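Side-chain contacts in oxygenase-reductase (Streptomyces fradiae, PDB 4OSP), which probably reduces the C-6 ketone of angucyclinones with NADPH, acting through the C-terminal short-chain dehydrogenase/reductase domain of a longer oxygenase-reductase: residues E56-A59 against T60-E64; M177-L180 against T181-F184; K186-G189 against S190-I193. All coordinates share one frame; numbering follows the deposited sequence. Where two conformers were deposited one is given.

Contact 1: E56-A59 against T60-E64; sequences ETVA and TIEKE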
ATOM      1  N   GLU B  56      21.518 -31.994  -9.121  1.00 31.81           N
ATOM      2  CA  GLU B  56      20.230 -32.672  -9.273  1.00 34.31           C
ATOM      3  C   GLU B  56      19.200 -31.813 -10.040  1.00 32.93           C
ATOM      4  O   GLU B  56      18.487 -32.320 -10.927  1.00 30.69           O
ATOM      5  CB  GLU B  56      19.685 -33.080  -7.911  1.00 39.80           C
ATOM      6  CG  GLU B  56      18.750 -34.280  -7.954  1.00 51.87           C
ATOM      7  CD  GLU B  56      18.364 -34.787  -6.562  1.00 60.44           C
ATOM      8  OE1 GLU B  56      18.637 -34.079  -5.554  1.00 59.31           O
ATOM      9  OE2 GLU B  56      17.786 -35.899  -6.476  1.00 63.26           O
ATOM     10  N   THR B  57      19.134 -30.522  -9.705  1.00 28.96           N
ATOM     11  CA  THR B  57      18.281 -29.578 -10.424  1.00 28.55           C
ATOM     12  C   THR B  57      18.685 -29.509 -11.887  1.00 27.95           C
ATOM     13  O   THR B  57      17.833 -29.522 -12.795  1.00 27.02           O
ATOM     14  CB  THR B  57      18.405 -28.157  -9.850  1.00 29.89           C
ATOM     15  OG1 THR B  57      18.240 -28.193  -8.427  1.00 32.05           O
ATOM     16  CG2 THR B  57      17.352 -27.235 -10.474  1.00 28.09           C
ATOM     17  N   VAL B  58      19.994 -29.419 -12.106  1.00 27.82           N
ATOM     18  CA  VAL B  58      20.557 -29.372 -13.446  1.00 27.15           C
ATOM     19  C   VAL B  58      20.140 -30.618 -14.223  1.00 26.05           C
ATOM     20  O   VAL B  58      19.644 -30.520 -15.357  1.00 26.19           O
ATOM     21  CB  VAL B  58      22.096 -29.210 -13.391  1.00 27.18           C
ATOM     22  CG1 VAL B  58      22.740 -29.525 -14.739  1.00 26.23           C
ATOM     23  CG2 VAL B  58      22.447 -27.806 -12.940  1.00 26.58           C
ATOM     24  N   ALA B  59      20.300 -31.780 -13.591  1.00 26.42           N
ATOM     25  CA  ALA B  59      19.889 -33.054 -14.189  1.00 26.47           C
ATOM     26  C   ALA B  59      18.401 -33.052 -14.550  1.00 26.95           C
ATOM     27  O   ALA B  59      18.022 -33.473 -15.644  1.00 27.66           O
ATOM     28  CB  ALA B  59      20.222 -34.215 -13.261  1.00 25.05           C
ATOM     29  N   THR B  60      17.562 -32.560 -13.642  1.00 27.36           N
ATOM     30  CA  THR B  60      16.123 -32.524 -13.890  1.00 27.71           C
ATOM     31  C   THR B  60      15.791 -31.646 -15.094  1.00 27.83           C
ATOM     32  O   THR B  60      14.950 -32.012 -15.936  1.00 28.30           O
ATOM     33  CB  THR B  60      15.361 -32.022 -12.660  1.00 28.66           C
ATOM     34  OG1 THR B  60      15.651 -32.877 -11.552  1.00 30.30           O
ATOM     35  CG2 THR B  60      13.845 -32.009 -12.921  1.00 28.95           C
ATOM     36  N   ILE B  61      16.453 -30.488 -15.166  1.00 27.11           N
ATOM     37  CA  ILE B  61      16.257 -29.535 -16.251  1.00 26.73           C
ATOM     38  C   ILE B  61      16.684 -30.167 -17.585  1.00 28.12           C
ATOM     39  O   ILE B  61      16.024 -29.992 -18.623  1.00 26.48           O
ATOM     40  CB  ILE B  61      17.029 -28.217 -15.974  1.00 26.49           C
ATOM     41  CG1 ILE B  61      16.280 -27.386 -14.915  1.00 26.54           C
ATOM     42  CG2 ILE B  61      17.250 -27.416 -17.258  1.00 24.04           C
ATOM     43  CD1 ILE B  61      17.072 -26.237 -14.321  1.00 26.12           C
ATOM     44  N   GLU B  62      17.776 -30.921 -17.541  1.00 29.47           N
ATOM     45  CA  GLU B  62      18.279 -31.594 -18.730  1.00 32.89           C
ATOM     46  C   GLU B  62      17.364 -32.739 -19.197  1.00 33.85           C
ATOM     47  O   GLU B  62      17.067 -32.835 -20.386  1.00 33.70           O
ATOM     48  CB  GLU B  62      19.731 -32.034 -18.540  1.00 31.69           C
ATOM     49  CG  GLU B  62      20.714 -30.868 -18.605  1.00 30.08           C
ATOM     50  CD  GLU B  62      22.156 -31.280 -18.385  1.00 29.37           C
ATOM     51  OE1 GLU B  62      22.406 -32.233 -17.631  1.00 29.54           O
ATOM     52  OE2 GLU B  62      23.048 -30.629 -18.953  1.00 29.95           O
ATOM     53  N   LYS B  63      16.881 -33.558 -18.258  1.00 36.58           N
ATOM     54  CA  LYS B  63      15.891 -34.611 -18.559  1.00 36.39           C
ATOM     55  C   LYS B  63      14.703 -34.064 -19.324  1.00 37.26           C
ATOM     56  O   LYS B  63      14.148 -34.741 -20.183  1.00 39.02           O
ATOM     57  CB  LYS B  63      15.387 -35.291 -17.281  1.00 37.38           C
ATOM     58  CG  LYS B  63      16.387 -36.219 -16.597  1.00 41.73           C
ATOM     59  CD  LYS B  63      15.724 -36.989 -15.455  1.00 43.83           C
ATOM     60  CE  LYS B  63      16.652 -37.150 -14.257  1.00 46.33           C
ATOM     61  NZ  LYS B  63      17.523 -38.355 -14.335  1.00 47.80           N
ATOM     62  N   GLU B  64      14.312 -32.834 -19.008  1.00 38.76           N
ATOM     63  CA  GLU B  64      13.170 -32.202 -19.659  1.00 38.53           C
ATOM     64  C   GLU B  64      13.571 -31.602 -20.993  1.00 35.81           C
ATOM     65  O   GLU B  64      12.734 -31.074 -21.721  1.00 34.88           O
ATOM     66  CB  GLU B  64      12.537 -31.131 -18.750  1.00 42.67           C
ATOM     67  CG  GLU B  64      11.681 -31.708 -17.623  1.00 49.18           C
ATOM     68  CD  GLU B  64      11.118 -30.653 -16.673  1.00 51.93           C
ATOM     69  OE1 GLU B  64      10.704 -29.572 -17.144  1.00 54.16           O
ATOM     70  OE2 GLU B  64      11.071 -30.920 -15.448  1.00 53.61           O
TER
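Glu56 and Thr60 meet through a carbonyl that serves two donors. Glu56 O takes the backbone amide of Thr60 and also its hydroxyl, OG1 lying 3.0 Å from Glu56 O, and the two reach it from opposite faces of the carbonyl plane, each tilted out of it. The hydroxyl can do this because OG1 lies anti to its own carbonyl carbon (chi1 -58°), beside the backbone N, which turns it back along the helix. The remaining polar links are i to i+4 backbone bonds, Thr57 to Ile61, Val58 to Glu62 and Ala59 to Lys63; in the last, Lys63 N stands 2.9 Å from Ala59 O in a nearly straight bond. All belong to the final turns of helix 51-63, the crossover helix between strands 42-47 and 67-72 in the nucleotide-binding half of the Rossmann fold.

Apolar contact follows the same four-residue spacing. Thr57 and Ile61 point the same way side by side, the methyl CG2 of Thr57 lying 4.0 Å from Ile61 CD1. This stripe faces the protein: Ile61 continues onto Ile34 and Ala37 of helix 27-38, and Thr57 packs on Val45 and Arg30.

Along a more exposed stripe, the methyl CG1 of Val58 runs beside the carboxylate end of Glu62, 4.0 Å from OE1. This is van der Waals contact between a methyl and a carboxylate oxygen. On another stripe, the CG methylene of Lys63 lies 3.3 Å from Ala59 O.

Contact 2: M177-L180 against T181-F184; sequences MDQL and TLHF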
ATOM      1  N   MET B 177      14.833  -5.758   1.037  1.00 33.47           N
ATOM      2  CA  MET B 177      14.796  -6.325  -0.308  1.00 35.81           C
ATOM      3  C   MET B 177      13.731  -5.717  -1.230  1.00 35.98           C
ATOM      4  O   MET B 177      13.965  -5.553  -2.435  1.00 38.80           O
ATOM      5  CB  MET B 177      14.641  -7.845  -0.221  1.00 40.74           C
ATOM      6  CG  MET B 177      13.927  -8.496  -1.397  1.00 43.35           C
ATOM      7  SD  MET B 177      14.632 -10.112  -1.750  1.00 47.54           S
ATOM      8  CE  MET B 177      16.124  -9.617  -2.589  1.00 41.88           C
ATOM      9  N   ASP B 178      12.573  -5.379  -0.670  1.00 32.36           N
ATOM     10  CA  ASP B 178      11.538  -4.674  -1.422  1.00 30.93           C
ATOM     11  C   ASP B 178      11.962  -3.269  -1.864  1.00 28.25           C
ATOM     12  O   ASP B 178      11.513  -2.766  -2.888  1.00 27.81           O
ATOM     13  CB  ASP B 178      10.248  -4.598  -0.607  1.00 35.81           C
ATOM     14  CG  ASP B 178       9.574  -5.958  -0.454  1.00 43.37           C
ATOM     15  OD1 ASP B 178       9.871  -6.878  -1.264  1.00 43.21           O
ATOM     16  OD2 ASP B 178       8.751  -6.109   0.478  1.00 49.81           O
ATOM     17  N   GLN B 179      12.816  -2.633  -1.081  1.00 24.25           N
ATOM     18  CA  GLN B 179      13.317  -1.323  -1.443  1.00 21.83           C
ATOM     19  C   GLN B 179      14.204  -1.423  -2.678  1.00 21.94           C
ATOM     20  O   GLN B 179      14.151  -0.549  -3.562  1.00 21.94           O
ATOM     21  CB  GLN B 179      14.033  -0.676  -0.254  1.00 19.88           C
ATOM     22  CG  GLN B 179      13.064  -0.276   0.847  1.00 18.79           C
ATOM     23  CD  GLN B 179      12.094   0.798   0.375  1.00 19.03           C
ATOM     24  OE1 GLN B 179      12.496   1.788  -0.237  1.00 19.64           O
ATOM     25  NE2 GLN B 179      10.817   0.602   0.641  1.00 18.59           N
ATOM     26  N   LEU B 180      14.968  -2.517  -2.772  1.00 20.26           N
ATOM     27  CA  LEU B 180      15.723  -2.825  -3.985  1.00 21.28           C
ATOM     28  C   LEU B 180      14.844  -2.730  -5.233  1.00 20.27           C
ATOM     29  O   LEU B 180      15.221  -2.125  -6.235  1.00 20.56           O
ATOM     30  CB  LEU B 180      16.325  -4.234  -3.908  1.00 22.49           C
ATOM     31  CG  LEU B 180      17.642  -4.455  -3.169  1.00 23.79           C
ATOM     32  CD1 LEU B 180      17.945  -5.951  -3.114  1.00 24.62           C
ATOM     33  CD2 LEU B 180      18.791  -3.707  -3.838  1.00 23.48           C
ATOM     34  N   THR B 181      13.679  -3.357  -5.170  1.00 19.50           N
ATOM     35  CA  THR B 181      12.744  -3.360  -6.281  1.00 18.84           C
ATOM     36  C   THR B 181      12.345  -1.930  -6.661  1.00 19.28           C
ATOM     37  O   THR B 181      12.446  -1.539  -7.839  1.00 18.92           O
ATOM     38  CB  THR B 181      11.490  -4.213  -5.934  1.00 18.64           C
ATOM     39  OG1 THR B 181      11.853  -5.602  -5.897  1.00 17.86           O
ATOM     40  CG2 THR B 181      10.372  -4.003  -6.944  1.00 17.64           C
ATOM     41  N   LEU B 182      11.912  -1.147  -5.665  1.00 18.82           N
ATOM     42  CA  LEU B 182      11.373   0.208  -5.920  1.00 18.77           C
ATOM     43  C   LEU B 182      12.384   1.149  -6.619  1.00 18.12           C
ATOM     44  O   LEU B 182      12.092   1.721  -7.658  1.00 17.53           O
ATOM     45  CB  LEU B 182      10.859   0.840  -4.617  1.00 19.00           C
ATOM     46  CG  LEU B 182      10.297   2.272  -4.651  1.00 19.90           C
ATOM     47  CD1 LEU B 182       8.914   2.284  -5.291  1.00 21.55           C
ATOM     48  CD2 LEU B 182      10.223   2.871  -3.251  1.00 19.79           C
ATOM     49  N   HIS B 183      13.576   1.270  -6.045  1.00 17.41           N
ATOM     50  CA  HIS B 183      14.569   2.236  -6.499  1.00 16.76           C
ATOM     51  C   HIS B 183      15.326   1.797  -7.757  1.00 16.59           C
ATOM     52  O   HIS B 183      15.543   2.605  -8.669  1.00 16.38           O
ATOM     53  CB  HIS B 183      15.490   2.580  -5.344  1.00 16.26           C
ATOM     54  CG  HIS B 183      14.744   2.944  -4.098  1.00 16.88           C
ATOM     55  ND1 HIS B 183      14.182   4.190  -3.906  1.00 16.87           N
ATOM     56  CD2 HIS B 183      14.412   2.211  -3.011  1.00 16.83           C
ATOM     57  CE1 HIS B 183      13.559   4.212  -2.745  1.00 16.69           C
ATOM     58  NE2 HIS B 183      13.665   3.019  -2.192  1.00 16.92           N
ATOM     59  N   PHE B 184      15.676   0.518  -7.841  1.00 15.78           N
ATOM     60  CA  PHE B 184      16.275   0.011  -9.069  1.00 16.01           C
ATOM     61  C   PHE B 184      15.342  -0.001 -10.260  1.00 16.35           C
ATOM     62  O   PHE B 184      15.799   0.053 -11.405  1.00 17.88           O
ATOM     63  CB  PHE B 184      16.913  -1.361  -8.877  1.00 15.70           C
ATOM     64  CG  PHE B 184      18.317  -1.299  -8.406  1.00 15.76           C
ATOM     65  CD1 PHE B 184      19.326  -0.912  -9.268  1.00 16.29           C
ATOM     66  CD2 PHE B 184      18.638  -1.593  -7.094  1.00 15.76           C
ATOM     67  CE1 PHE B 184      20.638  -0.844  -8.839  1.00 15.70           C
ATOM     68  CE2 PHE B 184      19.950  -1.513  -6.651  1.00 15.96           C
ATOM     69  CZ  PHE B 184      20.950  -1.134  -7.525  1.00 16.00           C
TER
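Leu182 N donates to Asp178 O, and Phe184 N to Leu180 O at 3.1 Å, in the usual i to i+4 ladder within helix 168-187. On one side of this ladder the Gln179 amide and the His183 imidazole join in a side-chain hydrogen bond. His183 NE2 donates to Gln179 OE1 in a short 2.6 Å bond, with an N-H...O angle of 157°. The oxygen sits at the ring edge, near the imidazole plane, although the amide and ring planes themselves are turned 51° apart. Gln179 gets there by folding at its second torsion (chi2 -64°), which brings the amide over toward the next turn. Leu182 touches both partners: its CG lies over the centre of one imidazole face, and its CD2 comes 3.9 Å from Gln179 OE1.

The helix is the crossover between strands 151-155 and 194-204 of the Rossmann fold, and in this tetramer it also packs against a second subunit. That subunit uses the other polar atoms of the pair: Gln179 NE2 donates to Thr160 O of the second subunit, and His183 ND1 is hydrogen-bonded to Asn164 N of the same subunit. Bonds at both ends probably hold the amide and the imidazole in their orientations.

A different stripe of the helix is apolar. Leu180 and Phe184 lie alongside each other, pointing the same way, the methyl CD2 of Leu180 being 3.8 Å from Phe184 CE2. Both reach helix 121-142, Leu180 at Pro135 and Phe136, Phe184 at Val139.

Contact 3: K186-G189 against S190-I193; sequences KHLG and SRNI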
ATOM      1  N   LYS B 186      13.150   2.392 -10.851  1.00 17.24           N
ATOM      2  CA  LYS B 186      13.338   3.762 -11.283  1.00 17.98           C
ATOM      3  C   LYS B 186      14.702   3.914 -11.957  1.00 17.86           C
ATOM      4  O   LYS B 186      14.808   4.481 -13.053  1.00 17.85           O
ATOM      5  CB  LYS B 186      13.218   4.712 -10.086  1.00 18.68           C
ATOM      6  CG  LYS B 186      13.533   6.171 -10.391  1.00 20.06           C
ATOM      7  CD  LYS B 186      12.397   6.794 -11.164  1.00 21.93           C
ATOM      8  CE  LYS B 186      12.637   8.264 -11.450  1.00 23.45           C
ATOM      9  NZ  LYS B 186      11.875   8.639 -12.676  1.00 26.05           N
ATOM     10  N   HIS B 187      15.741   3.388 -11.312  1.00 17.98           N
ATOM     11  CA  HIS B 187      17.111   3.576 -11.793  1.00 17.84           C
ATOM     12  C   HIS B 187      17.283   2.975 -13.180  1.00 18.95           C
ATOM     13  O   HIS B 187      17.915   3.581 -14.040  1.00 19.09           O
ATOM     14  CB  HIS B 187      18.120   2.958 -10.817  1.00 16.96           C
ATOM     15  CG  HIS B 187      19.550   3.300 -11.121  1.00 16.54           C
ATOM     16  ND1 HIS B 187      20.024   4.598 -11.133  1.00 16.30           N
ATOM     17  CD2 HIS B 187      20.613   2.508 -11.411  1.00 15.77           C
ATOM     18  CE1 HIS B 187      21.312   4.591 -11.429  1.00 15.92           C
ATOM     19  NE2 HIS B 187      21.694   3.335 -11.600  1.00 16.00           N
ATOM     20  N   LEU B 188      16.688   1.800 -13.402  1.00 18.82           N
ATOM     21  CA  LEU B 188      16.943   1.033 -14.620  1.00 18.81           C
ATOM     22  C   LEU B 188      15.911   1.255 -15.726  1.00 19.94           C
ATOM     23  O   LEU B 188      15.912   0.536 -16.725  1.00 20.42           O
ATOM     24  CB  LEU B 188      17.076  -0.457 -14.296  1.00 17.66           C
ATOM     25  CG  LEU B 188      18.170  -0.842 -13.280  1.00 17.04           C
ATOM     26  CD1 LEU B 188      18.140  -2.336 -12.972  1.00 15.86           C
ATOM     27  CD2 LEU B 188      19.550  -0.418 -13.777  1.00 16.19           C
ATOM     28  N   GLY B 189      15.051   2.263 -15.557  1.00 20.88           N
ATOM     29  CA  GLY B 189      14.024   2.613 -16.564  1.00 20.75           C
ATOM     30  C   GLY B 189      14.570   2.920 -17.957  1.00 22.22           C
ATOM     31  O   GLY B 189      14.067   2.402 -18.967  1.00 22.11           O
ATOM     32  N   SER B 190      15.614   3.740 -18.019  1.00 21.60           N
ATOM     33  CA  SER B 190      16.196   4.148 -19.299  1.00 22.64           C
ATOM     34  C   SER B 190      16.871   2.987 -20.050  1.00 23.77           C
ATOM     35  O   SER B 190      17.208   3.123 -21.231  1.00 25.33           O
ATOM     36  CB  SER B 190      17.228   5.248 -19.074  1.00 23.03           C
ATOM     37  OG  SER B 190      18.305   4.746 -18.297  1.00 22.84           O
ATOM     38  N   ARG B 191      17.095   1.870 -19.357  0.50 23.04           N
ATOM     39  CA  ARG B 191      17.646   0.673 -19.987  0.50 22.87           C
ATOM     40  C   ARG B 191      16.588  -0.414 -20.191  0.50 23.14           C
ATOM     41  O   ARG B 191      16.911  -1.545 -20.561  0.50 23.65           O
ATOM     42  CB  ARG B 191      18.826   0.127 -19.177  0.50 22.43           C
ATOM     43  CG  ARG B 191      19.785   1.207 -18.711  0.50 22.45           C
ATOM     44  CD  ARG B 191      21.240   0.783 -18.820  0.50 22.38           C
ATOM     45  NE  ARG B 191      21.683  -0.083 -17.726  0.50 22.37           N
ATOM     46  CZ  ARG B 191      22.029   0.350 -16.514  0.50 21.94           C
ATOM     47  NH1 ARG B 191      21.957   1.643 -16.217  0.50 21.24           N
ATOM     48  NH2 ARG B 191      22.438  -0.517 -15.595  0.50 21.14           N
ATOM     49  N   ASN B 192      15.329  -0.070 -19.944  1.00 23.16           N
ATOM     50  CA  ASN B 192      14.226  -0.987 -20.196  1.00 24.31           C
ATOM     51  C   ASN B 192      14.304  -2.335 -19.474  1.00 22.94           C
ATOM     52  O   ASN B 192      13.831  -3.347 -19.982  1.00 22.14           O
ATOM     53  CB  ASN B 192      14.065  -1.211 -21.694  1.00 26.46           C
ATOM     54  CG  ASN B 192      12.778  -0.669 -22.203  1.00 30.62           C
ATOM     55  OD1 ASN B 192      11.833  -1.419 -22.444  1.00 30.75           O
ATOM     56  ND2 ASN B 192      12.701   0.659 -22.322  1.00 33.09           N
ATOM     57  N   ILE B 193      14.910  -2.333 -18.295  1.00 21.67           N
ATOM     58  CA  ILE B 193      14.943  -3.510 -17.447  1.00 19.93           C
ATOM     59  C   ILE B 193      13.832  -3.367 -16.420  1.00 19.38           C
ATOM     60  O   ILE B 193      13.716  -2.329 -15.783  1.00 19.64           O
ATOM     61  CB  ILE B 193      16.314  -3.629 -16.737  1.00 19.02           C
ATOM     62  CG1 ILE B 193      17.442  -3.766 -17.773  1.00 17.91           C
ATOM     63  CG2 ILE B 193      16.330  -4.800 -15.774  1.00 17.62           C
ATOM     64  CD1 ILE B 193      18.795  -3.280 -17.280  1.00 18.20           C
TER
HETATM   65  O   HOH W   1      16.136   5.093 -15.852  1.00 25.09           O
HETATM   66  O   HOH W   2      13.334   3.303 -21.804  1.00 37.61           O
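His187, in the last turn of helix 168-187, is joined to Ser190 by a water that donates to His187 O and accepts from Ser190 N, the water oxygen lying 2.6 Å from that N. The imidazole serves the assembly instead, its NE2 hydrogen-bonded to Glu117 of the second subunit. Leu188 leaves helical backbone angles and carries the main side-chain contact. Its methyl CD2 lies over one face of the Arg191 guanidinium, 3.4 Å from NH2, in one of two Arg191 conformers, which makes this contact less sure; the arginine gets there by bending at chi2 and chi3. The other branch, CD1, meets the methyl CG2 of Ile193 at 4.1 Å. Leu188 O is shared: Arg191 N donates to it at 3.2 Å from well above the carbonyl plane, and Ile193 N adds a weak bond. Gly189 O accepts Asn192 N at 2.9 Å, again from above, and a second water that donates to this oxygen is weakly bonded to Asn192 ND2. With the positive phi of Asn192 (57°), the weak 6→1 bond from Ile193 and the 5→2 bond from Asn192 form a Schellman motif, ending the 3-10 turn that links helix 168-187 to strand 194-204.

In the fold
Contact 1 comes first along the chain, on helix 51-63, and contacts 2 and 3 follow much later on helix 168-187 and the turn that ends it. Each helix is a crossover of the one parallel sheet, joining strand 42-47 to 67-72 and strand 151-155 to 194-204 respectively. Contacts 1 and 2 lie on opposite sides of the chain's centre, their own centres about 32 Å apart. Contacts 2 and 3 adjoin in sequence, with centres about 13 Å apart, and both touch the second subunit. Contact 1 touches no other protein chain of the assembly but lies near Ser25 and Arg26 of the NADP(+) site; helix 168-187 serves both roles, carrying NADP(+)-binding Lys174 and, further along, subunit contacts.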